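Local coordinates for gram-negative insecticidal protein (Chromobacterium piscinae, PDB 6FBM) that is an insecticidal toxin of the MACPF family that probably acts by forming pores in target membranes, carrying a second domain of the beta-tripod family, at residues N350-V355 with I373-F378; G414-G419 with V440-C445; G476-S481 with A506-S511; V387-V392 with W407-P412; T117-S122 with F378-L383. All coordinates share one frame; numbering follows the deposited sequence.

Overall arrangement
One of five contacts joins the MACPF part of the chain to the C-terminal region; the other four hold that region together. The widest loop opens at residues 117-122, where a long MACPF strand begins, and closes at 378-383 in interaction 5. Late within that loop lies interaction 1, which joins strands 352-354 and 373-376 and shares Phe378 with interaction 5. The remaining contacts follow in series without crossing: interaction 4 closes 387-392 on 407-412, interaction 2 closes 414-419 on 440-445, and interaction 3 closes 476-481 on 506-511. Interaction 2 touches all four others, whereas interactions 3 and 4 stay about 8 Å apart at their nearest atoms.

Interaction 1: residues N350-V355 with I373-F378; sequences NGYKMV and IFKDLF
Lys375 lies across Tyr352 at about a right angle, and every carbon of its side chain meets something on 350-352. CB sits over the centre of the phenol ring, 3.7 Å from the Tyr352 ring centroid and 14° off its normal, a CH-pi contact. CG, anti to the backbone N (chi1 173°), lies 3.5 Å from Gly351 O. From there the chain runs extended: CD passes within 3.9 Å of Tyr352 CE1, CE comes near the carbonyl of Asn350, and NZ finally bonds to Asn350 O at 2.7 Å, tilted 35° from the carbonyl plane. Asn350 and Gly351 both have positive phi, a conformation glycine adopts easily, and their carbonyls line the path of the lysine. Beyond this turn the strands form an antiparallel pair, with Lys353 N to Phe374 O at 2.6 Å and Phe374 N to Lys353 O at 3.0 Å. On the face opposite the Tyr352-Lys375 pair, branched Val355 places CG2 at the edge of the Phe374 ring, 3.7 Å from CE2. Strand 318-321 pairs with 373-376 on its other side, and the Met354 backbone bonds on to Asp436 and Val438. A water joins Gly351 O to Asp376 N. Lysine thus serves two chemistries, its methylenes packing on an aromatic face and its ammonium group bonded to a backbone carbonyl, whose dipole would help to stabilise the charge.

Interaction 2: residues G414-G419 with V440-C445; sequences GYRALG and VHQSLC
Tyr415 carries CG anti to its carbonyl carbon (chi1 -61°) and His441 carries CG anti to its backbone N (chi1 -168°), and these torsions bring the two CG atoms, and with them the rings, close enough for a T-shaped stack. They lie at the end of a short antiparallel pair in which strand 415-416 forms one border of a three-stranded sheet, beside 439-441. The imidazole turns its edge to the phenol face: the planes stand at 82°, the centroids are 4.9 Å apart, and His441 CD2 lies over the centre of the tyrosine ring. The phenol OH bonds to Gly381 O in the loop before strand 383-384, so an amphipathic tyrosine suits the place. Arg416 and Val440 form the hydrogen-bonded pair, Arg416 N to Val440 O at 2.8 Å and Val440 N to Arg416 O at 2.9 Å. Gly414, at a positive phi where a CB would press against the preceding carbonyl, directs its own O to Gln442 N at 2.9 Å. Arg416 runs alongside Gln442, pointing the same way, while its NH1 bonds back to Tyr415 O from above the carbonyl plane. Farther along, Leu418 CD1 packs on Val440 CG2 at 3.8 Å and CD2 approaches Cys445 SG. The rotation of the imidazole is fixed by a nearly straight bond in its own plane, His441 ND1 to Ser443 OG at 2.7 Å.

Interaction 3: residues G476-S481 with A506-S511; sequences GAVASS and ACVKTS
Val478 and Thr510 cross at about a right angle, with Val478 CG2 4.0 Å from Thr510 OG1. The threonine carries OG1 anti to its carbonyl carbon (chi1 -60°), which turns the hydroxyl back toward Gly476. Gly476 O receives two bonds from one residue: Thr510 N reaches it at 2.8 Å in the carbonyl plane, and Thr510 OG1 donates to it at 3.0 Å from above that plane. A water adds a third bond to the same oxygen and passes on to Ser511 N. Glycine suits position 476 because its backbone, with phi of 85°, would bring a CB up against the preceding carbonyl oxygen. Next along the chain, Ala477 sets its methyl directly against Cys507, CB to CB at 3.4 Å; a small side chain fits where the two backbones run this close. Val478 N then donates to Val508 O at 2.9 Å, nearly along the C=O axis, while Val478 CG2 lies 4.3 Å from Val508 CG1. A second water bridges Val478 O and Val508 N. Strand 513-515 backs the two valines through Ile513. The whole is an isolated beta bridge, Ala477 opposite Lys509, which fastens the irregular loop between strands 468-473 and 484-486 to the end of strand 506-508.

Interaction 4: residues V387-V392 with W407-P412; sequences VGWQRV and WRAIPP
Trp407, Ile410 and Trp389 give up more surface here than the other residues, in an antiparallel pair of strands, 388-391 and 403-410, that ends in a classic beta bulge. Trp407 holds CG anti to its carbonyl carbon (chi1 -67°), beside the backbone N, and its indole lies beside Arg391, which points the same way; Arg391 CG stands over its six-membered ring, 3.5 Å from the centroid and 7° off the normal. The rim of that indole meets the opposite strand, with CZ3 3.5 Å from Trp389 O. Trp389, on the same face of the sheet, crosses over the backbone of Ala409, whose CB makes a CH-pi contact with the six-membered ring. Alanine suits position 409, since its short side chain lets the indole lie close over the backbone, and Tyr437 adds an edge-to-face partner to Trp389. Ile410 points to the other face and pushes CD1 over the backbone of Gly388 and Trp389, where glycine offers no side chain to obstruct it. At the bulge Val387 and Gly388 both face Ile410: Val387 N bonds to Ile410 O at 2.8 Å, and Ile410 N to Gly388 O at 2.7 Å. Val387 CG2 packs on Ile410 CG2 at 3.6 Å. Further along, Gln390 and Arg408 exchange both backbone bonds. The Arg408 guanidinium forms a salt bridge with Asp420, and its aliphatic part meets Val392, CG2 lying 3.4 Å from Arg408 CG.

Interaction 5: residues T117-S122 with F378-L383; sequences TEITYS and FDLGVL
Leu380 and Val382 meet Thr117, Glu118 and Ile119 where a loop leading into a long strand of the MACPF domain touches the Vps62-like region, a loop-to-loop junction near the centre of the chain. Apolar contact carries most of it. Leu380 holds CG anti to its carbonyl carbon (chi1 -57°), and both its methyls lie against Thr117 O, CD1 at 3.5 Å, while CD2 also reaches Ile119 CD1 at 4.1 Å. The leucine and isoleucine side chains cross at about a right angle, branched groups that fill a buried seam. Glu118, at positive phi, meets the loop chiefly through its methylenes, with CG 3.7 Å from Val382 CG1. Its chain bends at chi2 (-66°), and the carboxylate oxygen OE2 bonds to Ser443 OG, so the charged end has a polar partner beyond the seam. No direct hydrogen bond crosses between the two segments. Within 378-383, Val382 shares a backbone bond with His441 that ties the loop to the neighbouring sheet. Polar contact across the seam passes through one water, which donates to Glu118 O at 2.7 Å and to Leu380 O at 2.9 Å.

Interaction 1: residues N350-V355 with I373-F378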
# COMPACT_ATOMS: atom_id res chain seq x y z
N ASN A 350 -55.31 29.25 -9.30
CA ASN A 350 -53.85 29.41 -9.08
C ASN A 350 -53.45 29.21 -7.63
O ASN A 350 -52.61 29.95 -7.11
CB ASN A 350 -53.36 30.80 -9.53
CG ASN A 350 -53.69 31.11 -10.98
OD1 ASN A 350 -53.87 30.19 -11.82
ND2 ASN A 350 -53.74 32.41 -11.30
N GLY A 351 -54.08 28.24 -6.95
CA GLY A 351 -53.77 27.98 -5.56
C GLY A 351 -54.28 29.00 -4.54
O GLY A 351 -53.94 28.91 -3.34
N TYR A 352 -55.12 29.95 -4.97
CA TYR A 352 -55.80 30.84 -4.04
C TYR A 352 -57.03 30.12 -3.51
O TYR A 352 -57.66 29.34 -4.23
CB TYR A 352 -56.22 32.13 -4.70
CG TYR A 352 -55.11 33.13 -4.84
CD1 TYR A 352 -54.28 33.14 -5.98
CD2 TYR A 352 -54.92 34.10 -3.88
CE1 TYR A 352 -53.28 34.06 -6.12
CE2 TYR A 352 -53.92 35.04 -4.02
CZ TYR A 352 -53.09 35.02 -5.14
OH TYR A 352 -52.09 35.96 -5.26
N LYS A 353 -57.37 30.38 -2.25
CA LYS A 353 -58.40 29.60 -1.56
C LYS A 353 -59.45 30.49 -0.89
O LYS A 353 -59.14 31.56 -0.39
CB LYS A 353 -57.75 28.69 -0.52
CG LYS A 353 -56.62 27.81 -1.06
CD LYS A 353 -57.10 26.75 -2.06
CE LYS A 353 -55.92 26.02 -2.70
NZ LYS A 353 -56.37 24.74 -3.29
N MET A 354 -60.68 30.00 -0.89
CA MET A 354 -61.81 30.62 -0.22
C MET A 354 -61.76 30.35 1.25
O MET A 354 -61.45 29.21 1.65
CB MET A 354 -63.12 30.06 -0.78
CG MET A 354 -64.40 30.58 -0.13
SD MET A 354 -65.78 29.82 -0.97
CE MET A 354 -67.11 30.34 0.12
N VAL A 355 -62.09 31.37 2.05
CA VAL A 355 -62.22 31.21 3.50
C VAL A 355 -63.63 31.49 4.05
O VAL A 355 -63.91 31.18 5.22
CB VAL A 355 -61.21 32.06 4.25
CG1 VAL A 355 -59.81 31.56 3.92
CG2 VAL A 355 -61.36 33.54 3.93
N ILE A 373 -59.57 36.03 -0.88
CA ILE A 373 -59.02 34.70 -1.06
C ILE A 373 -57.53 34.74 -0.77
O ILE A 373 -56.90 35.77 -0.90
CB ILE A 373 -59.35 34.10 -2.45
CG1 ILE A 373 -58.84 34.98 -3.59
CG2 ILE A 373 -60.85 33.89 -2.56
CD1 ILE A 373 -59.14 34.44 -4.97
N PHE A 374 -57.01 33.62 -0.29
CA PHE A 374 -55.65 33.55 0.24
C PHE A 374 -54.92 32.38 -0.36
O PHE A 374 -55.51 31.34 -0.65
CB PHE A 374 -55.67 33.42 1.75
CG PHE A 374 -56.34 34.57 2.44
CD1 PHE A 374 -55.62 35.69 2.79
CD2 PHE A 374 -57.67 34.52 2.77
CE1 PHE A 374 -56.23 36.75 3.44
CE2 PHE A 374 -58.28 35.58 3.43
CZ PHE A 374 -57.56 36.69 3.78
N LYS A 375 -53.63 32.56 -0.59
CA LYS A 375 -52.78 31.54 -1.16
C LYS A 375 -51.63 31.23 -0.20
O LYS A 375 -51.00 32.13 0.33
CB LYS A 375 -52.24 32.00 -2.51
CG LYS A 375 -51.21 31.05 -3.09
CD LYS A 375 -50.91 31.37 -4.55
CE LYS A 375 -49.82 30.46 -5.10
NZ LYS A 375 -49.95 30.31 -6.57
N ASP A 376 -51.38 29.94 -0.02
CA ASP A 376 -50.26 29.46 0.77
C ASP A 376 -48.99 29.55 -0.07
O ASP A 376 -48.57 28.59 -0.69
CB ASP A 376 -50.56 28.02 1.23
CG ASP A 376 -49.65 27.55 2.37
OD1 ASP A 376 -48.60 28.21 2.63
OD2 ASP A 376 -49.99 26.54 3.01
N LEU A 377 -48.39 30.74 -0.09
CA LEU A 377 -47.30 31.07 -1.06
C LEU A 377 -46.08 30.15 -0.94
O LEU A 377 -45.60 29.59 -1.94
CB LEU A 377 -46.83 32.51 -0.88
CG LEU A 377 -45.79 33.03 -1.88
CD1 LEU A 377 -46.06 32.64 -3.34
CD2 LEU A 377 -45.69 34.56 -1.76
N PHE A 378 -45.62 29.98 0.30
CA PHE A 378 -44.43 29.20 0.62
C PHE A 378 -44.73 27.72 0.92
O PHE A 378 -43.84 27.00 1.35
CB PHE A 378 -43.72 29.85 1.80
CG PHE A 378 -43.53 31.33 1.62
CD1 PHE A 378 -42.65 31.80 0.66
CD2 PHE A 378 -44.24 32.23 2.36
CE1 PHE A 378 -42.50 33.15 0.44
CE2 PHE A 378 -44.11 33.59 2.16
CZ PHE A 378 -43.21 34.07 1.20
O HOH W 1 -52.50 27.92 -1.32

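Interaction 2: residues G414-G419 with V440-C445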
# COMPACT_ATOMS: atom_id res chain seq x y z
N GLY A 414 -56.05 22.02 14.91
CA GLY A 414 -55.13 23.15 14.87
C GLY A 414 -55.51 24.30 13.94
O GLY A 414 -54.84 25.32 13.97
N TYR A 415 -56.56 24.13 13.13
CA TYR A 415 -56.98 25.17 12.18
C TYR A 415 -58.32 25.82 12.58
O TYR A 415 -58.99 25.38 13.50
CB TYR A 415 -57.05 24.58 10.79
CG TYR A 415 -55.74 24.06 10.28
CD1 TYR A 415 -55.20 22.88 10.78
CD2 TYR A 415 -55.03 24.75 9.28
CE1 TYR A 415 -53.99 22.39 10.32
CE2 TYR A 415 -53.81 24.26 8.80
CZ TYR A 415 -53.30 23.09 9.33
OH TYR A 415 -52.12 22.63 8.85
N ARG A 416 -58.69 26.88 11.87
CA ARG A 416 -59.91 27.64 12.16
C ARG A 416 -60.57 28.06 10.87
O ARG A 416 -59.88 28.33 9.89
CB ARG A 416 -59.56 28.93 12.90
CG ARG A 416 -58.82 28.76 14.20
CD ARG A 416 -59.77 28.31 15.29
NE ARG A 416 -59.00 28.20 16.52
CZ ARG A 416 -58.23 27.18 16.88
NH1 ARG A 416 -58.14 26.10 16.13
NH2 ARG A 416 -57.56 27.26 18.01
N ALA A 417 -61.89 28.14 10.88
CA ALA A 417 -62.64 28.68 9.75
C ALA A 417 -62.87 30.18 9.97
O ALA A 417 -62.99 30.64 11.10
CB ALA A 417 -63.95 27.95 9.59
N LEU A 418 -62.88 30.93 8.87
CA LEU A 418 -63.02 32.38 8.92
C LEU A 418 -64.42 32.88 8.58
O LEU A 418 -64.77 34.01 8.92
CB LEU A 418 -62.02 33.03 7.99
CG LEU A 418 -60.55 32.62 8.17
CD1 LEU A 418 -59.65 33.56 7.37
CD2 LEU A 418 -60.14 32.63 9.65
N GLY A 419 -65.24 32.02 7.95
CA GLY A 419 -66.60 32.38 7.63
C GLY A 419 -67.48 31.20 7.32
O GLY A 419 -67.02 30.20 6.80
N VAL A 440 -57.62 28.02 8.16
CA VAL A 440 -56.36 28.69 8.32
C VAL A 440 -55.79 28.23 9.64
O VAL A 440 -56.54 28.05 10.59
CB VAL A 440 -56.57 30.22 8.32
CG1 VAL A 440 -55.23 30.96 8.47
CG2 VAL A 440 -57.25 30.63 7.02
N HIS A 441 -54.48 28.01 9.70
CA HIS A 441 -53.86 27.52 10.92
C HIS A 441 -53.98 28.57 12.04
O HIS A 441 -53.83 29.77 11.79
CB HIS A 441 -52.38 27.11 10.72
CG HIS A 441 -51.82 26.34 11.88
ND1 HIS A 441 -50.98 26.91 12.80
CD2 HIS A 441 -51.98 25.06 12.26
CE1 HIS A 441 -50.65 26.02 13.72
NE2 HIS A 441 -51.26 24.89 13.43
N GLN A 442 -54.32 28.07 13.23
CA GLN A 442 -54.36 28.78 14.52
C GLN A 442 -53.34 29.93 14.66
O GLN A 442 -53.69 31.05 15.02
CB GLN A 442 -54.13 27.71 15.62
CG GLN A 442 -53.81 28.16 17.04
CD GLN A 442 -53.96 27.00 18.04
OE1 GLN A 442 -53.78 25.82 17.67
NE2 GLN A 442 -54.31 27.34 19.31
N SER A 443 -52.09 29.61 14.37
CA SER A 443 -50.98 30.54 14.47
C SER A 443 -51.17 31.86 13.73
O SER A 443 -50.66 32.90 14.17
CB SER A 443 -49.71 29.85 13.97
OG SER A 443 -49.88 29.36 12.64
N LEU A 444 -51.90 31.83 12.61
CA LEU A 444 -52.17 33.03 11.82
C LEU A 444 -53.47 33.73 12.19
O LEU A 444 -53.77 34.80 11.65
CB LEU A 444 -52.23 32.67 10.34
CG LEU A 444 -51.11 31.78 9.80
CD1 LEU A 444 -51.22 31.74 8.27
CD2 LEU A 444 -49.76 32.31 10.23
N CYS A 445 -54.24 33.15 13.10
CA CYS A 445 -55.56 33.67 13.42
C CYS A 445 -55.64 34.14 14.86
O CYS A 445 -54.84 33.74 15.71
CB CYS A 445 -56.61 32.59 13.21
SG CYS A 445 -56.59 31.87 11.56

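Interaction 3: residues G476-S481 with A506-S511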
# COMPACT_ATOMS: atom_id res chain seq x y z
N GLY A 476 -56.22 43.36 15.82
CA GLY A 476 -55.15 42.98 14.90
C GLY A 476 -55.54 42.14 13.67
O GLY A 476 -54.69 41.96 12.75
N ALA A 477 -56.78 41.63 13.62
CA ALA A 477 -57.25 40.89 12.45
C ALA A 477 -57.77 41.82 11.36
O ALA A 477 -58.27 42.90 11.65
CB ALA A 477 -58.33 39.90 12.84
N VAL A 478 -57.69 41.35 10.12
CA VAL A 478 -58.17 42.05 8.96
C VAL A 478 -59.65 42.26 9.21
O VAL A 478 -60.30 41.35 9.73
CB VAL A 478 -57.96 41.20 7.68
CG1 VAL A 478 -58.58 41.84 6.43
CG2 VAL A 478 -56.48 40.93 7.44
N ALA A 479 -60.17 43.44 8.87
CA ALA A 479 -61.61 43.71 8.94
C ALA A 479 -62.28 42.69 8.03
O ALA A 479 -62.07 42.73 6.81
CB ALA A 479 -61.94 45.13 8.46
N SER A 480 -63.04 41.77 8.63
CA SER A 480 -63.55 40.61 7.90
C SER A 480 -64.62 40.98 6.91
O SER A 480 -65.38 41.91 7.15
CB SER A 480 -64.11 39.59 8.86
OG SER A 480 -64.67 38.50 8.16
N SER A 481 -64.70 40.24 5.81
CA SER A 481 -65.77 40.38 4.83
C SER A 481 -66.72 39.20 4.87
O SER A 481 -67.51 38.99 3.95
CB SER A 481 -65.17 40.53 3.44
OG SER A 481 -64.16 41.50 3.44
N ALA A 506 -62.46 31.84 13.61
CA ALA A 506 -61.50 32.86 13.98
C ALA A 506 -61.43 33.95 12.93
O ALA A 506 -62.12 33.90 11.90
CB ALA A 506 -60.14 32.24 14.21
N CYS A 507 -60.61 34.97 13.21
CA CYS A 507 -60.27 36.01 12.24
C CYS A 507 -58.78 35.95 11.95
O CYS A 507 -57.99 35.60 12.82
CB CYS A 507 -60.61 37.39 12.79
SG CYS A 507 -62.31 37.56 13.28
N VAL A 508 -58.41 36.34 10.73
CA VAL A 508 -57.05 36.19 10.26
C VAL A 508 -56.29 37.48 10.51
O VAL A 508 -56.74 38.56 10.13
CB VAL A 508 -56.99 35.75 8.78
CG1 VAL A 508 -57.62 36.76 7.80
CG2 VAL A 508 -55.57 35.39 8.39
N LYS A 509 -55.12 37.34 11.17
CA LYS A 509 -54.24 38.44 11.55
C LYS A 509 -53.69 39.24 10.36
O LYS A 509 -53.31 38.66 9.33
CB LYS A 509 -53.03 37.93 12.33
CG LYS A 509 -53.31 37.36 13.71
CD LYS A 509 -52.04 36.70 14.25
CE LYS A 509 -51.96 36.66 15.76
NZ LYS A 509 -50.69 35.96 16.11
N THR A 510 -53.61 40.57 10.55
CA THR A 510 -52.98 41.46 9.58
C THR A 510 -51.49 41.11 9.39
O THR A 510 -50.97 41.19 8.27
CB THR A 510 -53.14 42.94 9.99
OG1 THR A 510 -54.53 43.25 10.09
CG2 THR A 510 -52.48 43.91 8.98
N SER A 511 -50.83 40.70 10.48
CA SER A 511 -49.41 40.35 10.41
C SER A 511 -49.09 39.13 9.54
O SER A 511 -47.95 38.99 9.10
CB SER A 511 -48.81 40.18 11.82
OG SER A 511 -49.53 39.26 12.60
O HOH W 2 -51.85 41.70 13.04
O HOH W 3 -60.37 38.57 9.76

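Interaction 4: residues V387-V392 with W407-P412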
# COMPACT_ATOMS: atom_id res chain seq x y z
N VAL A 387 -62.25 19.31 7.44
CA VAL A 387 -62.54 17.87 7.51
C VAL A 387 -63.99 17.56 7.23
O VAL A 387 -64.37 16.45 6.93
CB VAL A 387 -62.10 17.22 8.84
CG1 VAL A 387 -60.60 17.44 9.01
CG2 VAL A 387 -62.91 17.69 10.03
N GLY A 388 -64.84 18.57 7.35
CA GLY A 388 -66.25 18.42 7.03
C GLY A 388 -67.04 19.67 7.32
O GLY A 388 -66.47 20.73 7.59
N TRP A 389 -68.35 19.53 7.26
CA TRP A 389 -69.24 20.63 7.49
C TRP A 389 -70.39 20.24 8.42
O TRP A 389 -70.97 19.17 8.28
CB TRP A 389 -69.80 21.09 6.15
CG TRP A 389 -68.80 21.60 5.19
CD1 TRP A 389 -68.07 20.87 4.32
CD2 TRP A 389 -68.43 22.97 4.97
NE1 TRP A 389 -67.26 21.68 3.57
CE2 TRP A 389 -67.46 22.97 3.95
CE3 TRP A 389 -68.80 24.18 5.55
CZ2 TRP A 389 -66.88 24.13 3.49
CZ3 TRP A 389 -68.22 25.36 5.09
CH2 TRP A 389 -67.28 25.32 4.06
N GLN A 390 -70.69 21.12 9.36
CA GLN A 390 -71.85 20.97 10.24
C GLN A 390 -72.80 22.16 10.15
O GLN A 390 -72.42 23.25 9.72
CB GLN A 390 -71.38 20.78 11.69
CG GLN A 390 -70.99 22.03 12.47
CD GLN A 390 -70.25 21.71 13.74
OE1 GLN A 390 -70.37 20.60 14.27
NE2 GLN A 390 -69.47 22.69 14.23
N ARG A 391 -74.02 21.94 10.60
CA ARG A 391 -75.07 22.93 10.51
C ARG A 391 -75.14 23.80 11.74
O ARG A 391 -75.29 23.31 12.84
CB ARG A 391 -76.42 22.28 10.30
CG ARG A 391 -76.62 21.71 8.92
CD ARG A 391 -78.10 21.71 8.53
NE ARG A 391 -78.47 20.46 7.87
CZ ARG A 391 -78.69 19.31 8.50
NH1 ARG A 391 -78.57 19.20 9.82
NH2 ARG A 391 -79.02 18.23 7.80
N VAL A 392 -75.04 25.10 11.53
CA VAL A 392 -75.32 26.05 12.56
C VAL A 392 -76.85 26.15 12.68
O VAL A 392 -77.37 26.35 13.77
CB VAL A 392 -74.69 27.42 12.23
CG1 VAL A 392 -74.97 28.44 13.33
CG2 VAL A 392 -73.20 27.29 12.10
N TRP A 407 -74.02 26.66 7.17
CA TRP A 407 -73.03 25.62 7.46
C TRP A 407 -71.71 26.21 7.96
O TRP A 407 -71.34 27.32 7.58
CB TRP A 407 -72.77 24.78 6.25
CG TRP A 407 -73.90 23.95 5.79
CD1 TRP A 407 -74.93 24.35 5.00
CD2 TRP A 407 -74.10 22.56 6.04
NE1 TRP A 407 -75.78 23.31 4.76
CE2 TRP A 407 -75.29 22.19 5.40
CE3 TRP A 407 -73.39 21.59 6.77
CZ2 TRP A 407 -75.79 20.89 5.44
CZ3 TRP A 407 -73.89 20.29 6.81
CH2 TRP A 407 -75.08 19.96 6.16
N ARG A 408 -71.02 25.43 8.81
CA ARG A 408 -69.68 25.76 9.30
C ARG A 408 -68.72 24.75 8.82
O ARG A 408 -69.00 23.53 8.88
CB ARG A 408 -69.56 25.58 10.79
CG ARG A 408 -69.85 26.79 11.58
CD ARG A 408 -68.71 27.22 12.46
NE ARG A 408 -69.31 27.61 13.73
CZ ARG A 408 -70.05 28.70 13.95
NH1 ARG A 408 -70.51 28.88 15.17
NH2 ARG A 408 -70.29 29.63 13.02
N ALA A 409 -67.55 25.22 8.43
CA ALA A 409 -66.46 24.31 8.19
C ALA A 409 -66.05 23.73 9.54
O ALA A 409 -65.92 24.44 10.54
CB ALA A 409 -65.31 25.03 7.52
N ILE A 410 -65.91 22.41 9.58
CA ILE A 410 -65.26 21.75 10.68
C ILE A 410 -63.78 21.74 10.33
O ILE A 410 -63.38 21.08 9.36
CB ILE A 410 -65.77 20.30 10.90
CG1 ILE A 410 -67.28 20.27 11.10
CG2 ILE A 410 -65.10 19.70 12.13
CD1 ILE A 410 -67.89 18.89 10.94
N PRO A 411 -62.96 22.50 11.08
CA PRO A 411 -61.54 22.53 10.72
C PRO A 411 -60.80 21.29 11.20
O PRO A 411 -61.16 20.71 12.25
CB PRO A 411 -61.01 23.76 11.47
CG PRO A 411 -62.18 24.35 12.20
CD PRO A 411 -63.23 23.30 12.28
N PRO A 412 -59.74 20.89 10.47
CA PRO A 412 -58.85 19.86 11.04
C PRO A 412 -58.14 20.41 12.27
O PRO A 412 -58.09 21.63 12.45
CB PRO A 412 -57.84 19.59 9.94
CG PRO A 412 -57.86 20.85 9.11
CD PRO A 412 -59.23 21.42 9.19

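Interaction 5: residues T117-S122 with F378-L383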
# COMPACT_ATOMS: atom_id res chain seq x y z
N THR A 117 -41.30 31.14 8.38
CA THR A 117 -41.97 30.95 9.62
C THR A 117 -42.77 29.65 9.46
O THR A 117 -42.80 29.07 8.36
CB THR A 117 -42.78 32.22 9.97
OG1 THR A 117 -43.07 32.25 11.35
CG2 THR A 117 -44.05 32.33 9.20
N GLU A 118 -43.34 29.11 10.54
CA GLU A 118 -43.98 27.78 10.51
C GLU A 118 -43.05 26.60 10.15
O GLU A 118 -43.52 25.51 9.75
CB GLU A 118 -45.18 27.75 9.52
CG GLU A 118 -46.20 28.87 9.64
CD GLU A 118 -46.98 28.85 10.93
OE1 GLU A 118 -46.81 27.93 11.78
OE2 GLU A 118 -47.77 29.81 11.09
N ILE A 119 -41.73 26.81 10.29
CA ILE A 119 -40.73 25.77 10.09
C ILE A 119 -40.29 25.34 11.48
O ILE A 119 -40.09 26.18 12.39
CB ILE A 119 -39.53 26.28 9.31
CG1 ILE A 119 -39.95 26.83 7.94
CG2 ILE A 119 -38.46 25.20 9.15
CD1 ILE A 119 -40.43 25.81 6.95
N THR A 120 -40.14 24.04 11.65
CA THR A 120 -39.53 23.50 12.85
C THR A 120 -38.09 23.13 12.52
O THR A 120 -37.81 22.43 11.52
CB THR A 120 -40.31 22.30 13.38
OG1 THR A 120 -41.66 22.70 13.67
CG2 THR A 120 -39.65 21.77 14.66
N TYR A 121 -37.18 23.61 13.37
CA TYR A 121 -35.77 23.42 13.21
C TYR A 121 -35.35 22.34 14.19
O TYR A 121 -35.58 22.47 15.40
CB TYR A 121 -35.06 24.75 13.52
CG TYR A 121 -35.57 25.89 12.68
CD1 TYR A 121 -35.17 26.04 11.37
CD2 TYR A 121 -36.50 26.80 13.19
CE1 TYR A 121 -35.65 27.07 10.58
CE2 TYR A 121 -37.00 27.83 12.42
CZ TYR A 121 -36.57 27.96 11.11
OH TYR A 121 -37.06 28.98 10.31
N SER A 122 -34.75 21.26 13.67
CA SER A 122 -34.25 20.20 14.54
C SER A 122 -32.81 19.89 14.19
O SER A 122 -32.44 19.81 13.01
CB SER A 122 -35.09 18.93 14.43
OG SER A 122 -35.16 18.46 13.09
N PHE A 378 -45.62 29.98 0.30
CA PHE A 378 -44.43 29.20 0.62
C PHE A 378 -44.73 27.72 0.92
O PHE A 378 -43.84 27.00 1.35
CB PHE A 378 -43.72 29.85 1.80
CG PHE A 378 -43.53 31.33 1.62
CD1 PHE A 378 -42.65 31.80 0.66
CD2 PHE A 378 -44.24 32.23 2.36
CE1 PHE A 378 -42.50 33.15 0.44
CE2 PHE A 378 -44.11 33.59 2.16
CZ PHE A 378 -43.21 34.07 1.20
N ASP A 379 -45.99 27.30 0.70
CA ASP A 379 -46.40 25.90 0.80
C ASP A 379 -46.06 25.37 2.18
O ASP A 379 -45.42 24.33 2.33
CB ASP A 379 -45.72 25.07 -0.32
CG ASP A 379 -46.19 23.64 -0.38
OD1 ASP A 379 -47.36 23.35 -0.02
OD2 ASP A 379 -45.37 22.79 -0.78
N LEU A 380 -46.45 26.14 3.19
CA LEU A 380 -46.20 25.80 4.58
C LEU A 380 -47.27 24.95 5.22
O LEU A 380 -47.10 24.56 6.36
CB LEU A 380 -46.08 27.08 5.39
CG LEU A 380 -45.03 28.07 4.94
CD1 LEU A 380 -45.11 29.34 5.73
CD2 LEU A 380 -43.66 27.45 5.06
N GLY A 381 -48.37 24.69 4.52
CA GLY A 381 -49.56 24.05 5.10
C GLY A 381 -50.34 24.91 6.07
O GLY A 381 -51.03 24.37 6.95
N VAL A 382 -50.25 26.23 5.95
CA VAL A 382 -51.09 27.14 6.77
C VAL A 382 -52.56 27.18 6.38
O VAL A 382 -53.41 27.55 7.19
CB VAL A 382 -50.55 28.59 6.79
CG1 VAL A 382 -49.20 28.66 7.47
CG2 VAL A 382 -50.45 29.17 5.40
N LEU A 383 -52.83 26.84 5.11
CA LEU A 383 -54.16 26.60 4.62
C LEU A 383 -54.31 25.12 4.49
O LEU A 383 -53.45 24.45 3.91
CB LEU A 383 -54.37 27.24 3.26
CG LEU A 383 -54.17 28.76 3.20
CD1 LEU A 383 -54.38 29.26 1.79
CD2 LEU A 383 -55.08 29.49 4.19
O HOH W 4 -45.33 23.98 8.56